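Local coordinates for protein sortase B (Clostridium perfringens, PDB 5YFK) that probably acts as a cysteine transpeptidase that anchors surface proteins to the cell wall, as other sortases do, at residues K128-N131 with F132-N136; L181-Q184 with E185-L189. The protein carries 1 engineered substitution. All coordinates share one frame; numbering follows the deposited sequence.

Contact 1 (K128-N131 with F132-N136); sequences KNEN and FFNAN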
# COMPACT_ATOMS: atom_id res chain seq x y z
N LYS A 128 2.85 -12.51 7.52
CA LYS A 128 3.99 -13.22 8.14
C LYS A 128 3.72 -14.70 8.42
O LYS A 128 4.65 -15.48 8.70
CB LYS A 128 4.39 -12.53 9.44
CG LYS A 128 5.07 -11.18 9.24
CD LYS A 128 4.93 -10.29 10.47
CE LYS A 128 5.54 -10.91 11.70
NZ LYS A 128 5.23 -10.10 12.90
N ASN A 129 2.46 -15.08 8.25
CA ASN A 129 2.01 -16.47 8.36
C ASN A 129 2.01 -17.14 6.99
O ASN A 129 1.46 -16.59 6.03
CB ASN A 129 0.61 -16.51 8.98
CG ASN A 129 -0.02 -17.91 8.94
OD1 ASN A 129 -0.44 -18.38 7.89
ND2 ASN A 129 -0.09 -18.55 10.09
N GLU A 130 2.72 -18.26 6.85
CA GLU A 130 2.98 -18.84 5.53
C GLU A 130 1.69 -19.26 4.83
O GLU A 130 1.52 -19.02 3.64
CB GLU A 130 3.94 -20.03 5.65
CG GLU A 130 4.34 -20.63 4.33
CD GLU A 130 5.53 -21.56 4.46
OE1 GLU A 130 6.01 -21.75 5.59
OE2 GLU A 130 5.97 -22.09 3.43
N ASN A 131 0.73 -19.81 5.58
CA ASN A 131 -0.54 -20.22 5.01
C ASN A 131 -1.25 -19.01 4.42
O ASN A 131 -1.75 -19.07 3.31
CB ASN A 131 -1.43 -20.87 6.07
CG ASN A 131 -1.06 -22.32 6.34
OD1 ASN A 131 -0.51 -23.02 5.48
ND2 ASN A 131 -1.38 -22.78 7.54
N PHE A 132 -1.32 -17.93 5.20
CA PHE A 132 -1.92 -16.69 4.72
C PHE A 132 -1.25 -16.19 3.44
O PHE A 132 -1.94 -15.70 2.53
CB PHE A 132 -1.81 -15.62 5.81
CG PHE A 132 -2.78 -14.46 5.63
CD1 PHE A 132 -2.45 -13.37 4.83
CD2 PHE A 132 -4.09 -14.58 6.08
CE1 PHE A 132 -3.35 -12.36 4.60
CE2 PHE A 132 -5.01 -13.57 5.86
CZ PHE A 132 -4.64 -12.47 5.09
N PHE A 133 0.08 -16.04 3.49
CA PHE A 133 0.89 -15.64 2.31
C PHE A 133 0.56 -16.48 1.07
O PHE A 133 0.42 -15.97 -0.03
CB PHE A 133 2.39 -15.75 2.64
CG PHE A 133 3.32 -15.40 1.50
CD1 PHE A 133 3.78 -16.38 0.64
CD2 PHE A 133 3.84 -14.12 1.39
CE1 PHE A 133 4.61 -16.06 -0.40
CE2 PHE A 133 4.77 -13.82 0.40
CZ PHE A 133 5.15 -14.79 -0.50
N ASN A 134 0.50 -17.80 1.24
CA ASN A 134 0.15 -18.67 0.13
C ASN A 134 -1.24 -18.43 -0.42
O ASN A 134 -1.46 -18.56 -1.63
CB ASN A 134 0.27 -20.13 0.56
CG ASN A 134 1.71 -20.57 0.69
OD1 ASN A 134 2.62 -19.90 0.20
ND2 ASN A 134 1.93 -21.62 1.48
N ALA A 135 -2.18 -18.11 0.47
CA ALA A 135 -3.60 -18.10 0.11
C ALA A 135 -4.04 -16.74 -0.42
O ALA A 135 -4.95 -16.66 -1.26
CB ALA A 135 -4.44 -18.47 1.32
N ASN A 136 -3.32 -15.69 -0.02
CA ASN A 136 -3.70 -14.32 -0.34
C ASN A 136 -2.61 -13.57 -1.10
O ASN A 136 -1.58 -13.20 -0.54
CB ASN A 136 -4.06 -13.59 0.94
CG ASN A 136 -5.22 -14.26 1.67
OD1 ASN A 136 -6.35 -14.25 1.20
ND2 ASN A 136 -4.91 -14.97 2.72
O HOH W 1 -0.29 -22.95 2.57
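N129 caps the short helix 130-135 through its side chain: F132 N donates to N129 OD1 at 2.9 Å, with an N-H...O angle of 169° and the donor in the carbonyl plane of the amide. N129 sits at the N-cap, just before the helix; with CG anti to the backbone N (chi1 171°) its OD1 comes forward to take the N-H of F132, a capping bond. The backbone bonds begin at the same residue. F133 N reaches N129 O at 2.9 Å, N134 N reaches E130 O at 2.9 Å, and the last, from A135 N to N131 O, is weak.

At the far end F132 O takes two donors from N136, the first residue to leave helical geometry. One is the backbone N; the other is ND2, at 3.1 Å and on a lone pair of the carbonyl. The same ND2 stands 3.2 Å above the plane of the F132 ring, over its centre, so the amide folds back across one face of the phenyl.

On the exposed side a water bridges side chains three residues apart, donating to N131 OD1 and accepting from N134 ND2. E130 runs alongside N134, its CG 3.9 Å from N134 ND2, with carboxylate and amide planes 68° apart.

The two aromatic side chains tie the helix to its surroundings. F132 meets the rings of H126 and F127 edge-to-face, while the buried F133 packs on I152 and V155 of strand 146-159, with F190 and the cation-pi partner R192 beside it.

Contact 2 (L181-Q184 with E185-L189); sequences LKEQ and ESKSL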
# COMPACT_ATOMS: atom_id res chain seq x y z
N LEU A 181 15.45 -5.25 -6.60
CA LEU A 181 14.45 -6.31 -6.66
C LEU A 181 14.99 -7.57 -5.99
O LEU A 181 14.29 -8.22 -5.22
CB LEU A 181 14.05 -6.60 -8.10
CG LEU A 181 13.26 -5.46 -8.77
CD1 LEU A 181 12.92 -5.79 -10.21
CD2 LEU A 181 12.01 -5.16 -7.97
N LYS A 182 16.21 -7.93 -6.33
CA LYS A 182 16.88 -9.11 -5.73
C LYS A 182 16.98 -9.02 -4.21
O LYS A 182 16.63 -9.99 -3.49
CB LYS A 182 18.26 -9.31 -6.38
CG LYS A 182 19.16 -10.32 -5.68
CD LYS A 182 20.09 -11.01 -6.66
CE LYS A 182 21.54 -10.94 -6.22
NZ LYS A 182 22.43 -11.51 -7.28
N GLU A 183 17.31 -7.83 -3.70
CA GLU A 183 17.38 -7.60 -2.27
C GLU A 183 16.00 -7.82 -1.65
O GLU A 183 15.88 -8.48 -0.63
CB GLU A 183 17.85 -6.18 -1.95
CG GLU A 183 17.50 -5.71 -0.54
CD GLU A 183 17.68 -4.21 -0.29
OE1 GLU A 183 17.01 -3.38 -0.96
OE2 GLU A 183 18.29 -3.87 0.76
N GLN A 184 14.98 -7.20 -2.23
CA GLN A 184 13.63 -7.27 -1.65
C GLN A 184 13.10 -8.69 -1.66
O GLN A 184 12.55 -9.16 -0.67
CB GLN A 184 12.66 -6.34 -2.38
CG GLN A 184 13.06 -4.88 -2.30
CD GLN A 184 12.98 -4.36 -0.88
OE1 GLN A 184 11.95 -4.48 -0.23
NE2 GLN A 184 14.13 -3.93 -0.35
N GLU A 185 13.42 -9.43 -2.72
CA GLU A 185 12.97 -10.81 -2.83
C GLU A 185 13.73 -11.71 -1.83
O GLU A 185 13.12 -12.53 -1.15
CB GLU A 185 13.17 -11.31 -4.25
CG GLU A 185 12.64 -12.72 -4.48
CD GLU A 185 12.82 -13.20 -5.91
OE1 GLU A 185 13.91 -12.98 -6.49
OE2 GLU A 185 11.90 -13.86 -6.42
N SER A 186 15.04 -11.48 -1.70
CA SER A 186 15.90 -12.26 -0.82
C SER A 186 15.55 -12.12 0.63
O SER A 186 15.71 -13.05 1.41
CB SER A 186 17.37 -11.84 -1.00
OG SER A 186 17.80 -12.24 -2.28
N LYS A 187 15.03 -10.96 0.99
CA LYS A 187 14.58 -10.68 2.35
C LYS A 187 13.32 -11.47 2.78
O LYS A 187 12.96 -11.47 3.95
CB LYS A 187 14.28 -9.18 2.48
CG LYS A 187 15.48 -8.30 2.67
CD LYS A 187 15.01 -6.91 3.05
CE LYS A 187 16.08 -5.86 2.90
NZ LYS A 187 16.89 -5.78 4.14
N SER A 188 12.52 -11.92 1.81
CA SER A 188 11.22 -12.49 2.12
C SER A 188 11.35 -13.72 3.01
O SER A 188 12.24 -14.56 2.80
CB SER A 188 10.43 -12.87 0.87
OG SER A 188 9.10 -13.23 1.21
N LEU A 189 10.47 -13.79 3.99
CA LEU A 189 10.25 -15.01 4.78
C LEU A 189 9.87 -16.19 3.90
O LEU A 189 10.27 -17.33 4.18
CB LEU A 189 9.12 -14.76 5.78
CG LEU A 189 9.46 -13.71 6.84
CD1 LEU A 189 8.19 -13.25 7.53
CD2 LEU A 189 10.45 -14.23 7.86
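Successive i to i+4 backbone bonds carry the C-terminal part of helix 174-186, with E185 N on L181 O at 2.9 Å, S186 N on K182 O at 2.8 Å and K187 N on E183 O at 3.1 Å, each donor tilted about 20° from the carbonyl plane. K182 O is gripped twice, because S186 OG also donates to it at 2.8 Å, the familiar helix arrangement of a serine hydroxyl on the carbonyl four residues back. With OG beside its own backbone N (chi1 -69°), the hydroxyl curls back over the turn and arrives 41° above the carbonyl plane, on the opposite face from S186 N.

The E183 and K187 chains run alongside one another in the same direction. K187 CE rests 3.7 Å from E183 CG, whereas K187 NZ stays 4.1 Å from E183 OE2, too far for a salt bridge. The Q184 chain bends at chi2, bringing NE2 within 3.0 Å of E183 OE1, which it meets from above the carboxylate plane. Its OE1 accepts a hydrogen bond from Y156 OH.

Q184 and K187 tie this part of the helix to strand 146-159 through Y156 and a salt bridge to E158; K187 is also salt-bridged to E166 of helix 160-166, and E185 to K191 in the following loop. The K187 side chain lies about 10 Å from that of R217, the predicted transition-state stabiliser. The cluster of E158, E166 and E183 would probably stabilise the positive charge of K187.

How the contacts relate
The two contacts are both local, on different helices: contact 1 takes in the whole of the short helix 130-135, contact 2 the C-terminal part of helix 174-186 and the chain leaving it. Contact 1 is largely a surface arrangement with one buried residue, F133; contact 2 is partly buried, with L181 and Q184 inside. Both helices lean on strand 146-159, but contact 1 does so through an aromatic side chain and contact 2 mainly through polar groups. Asparagine amides dominate the first, charged side chains and a serine hydroxyl the second. Their centres lie 16 Å apart, yet they touch where K128 CG packs 4.1 Å from L189 CD1.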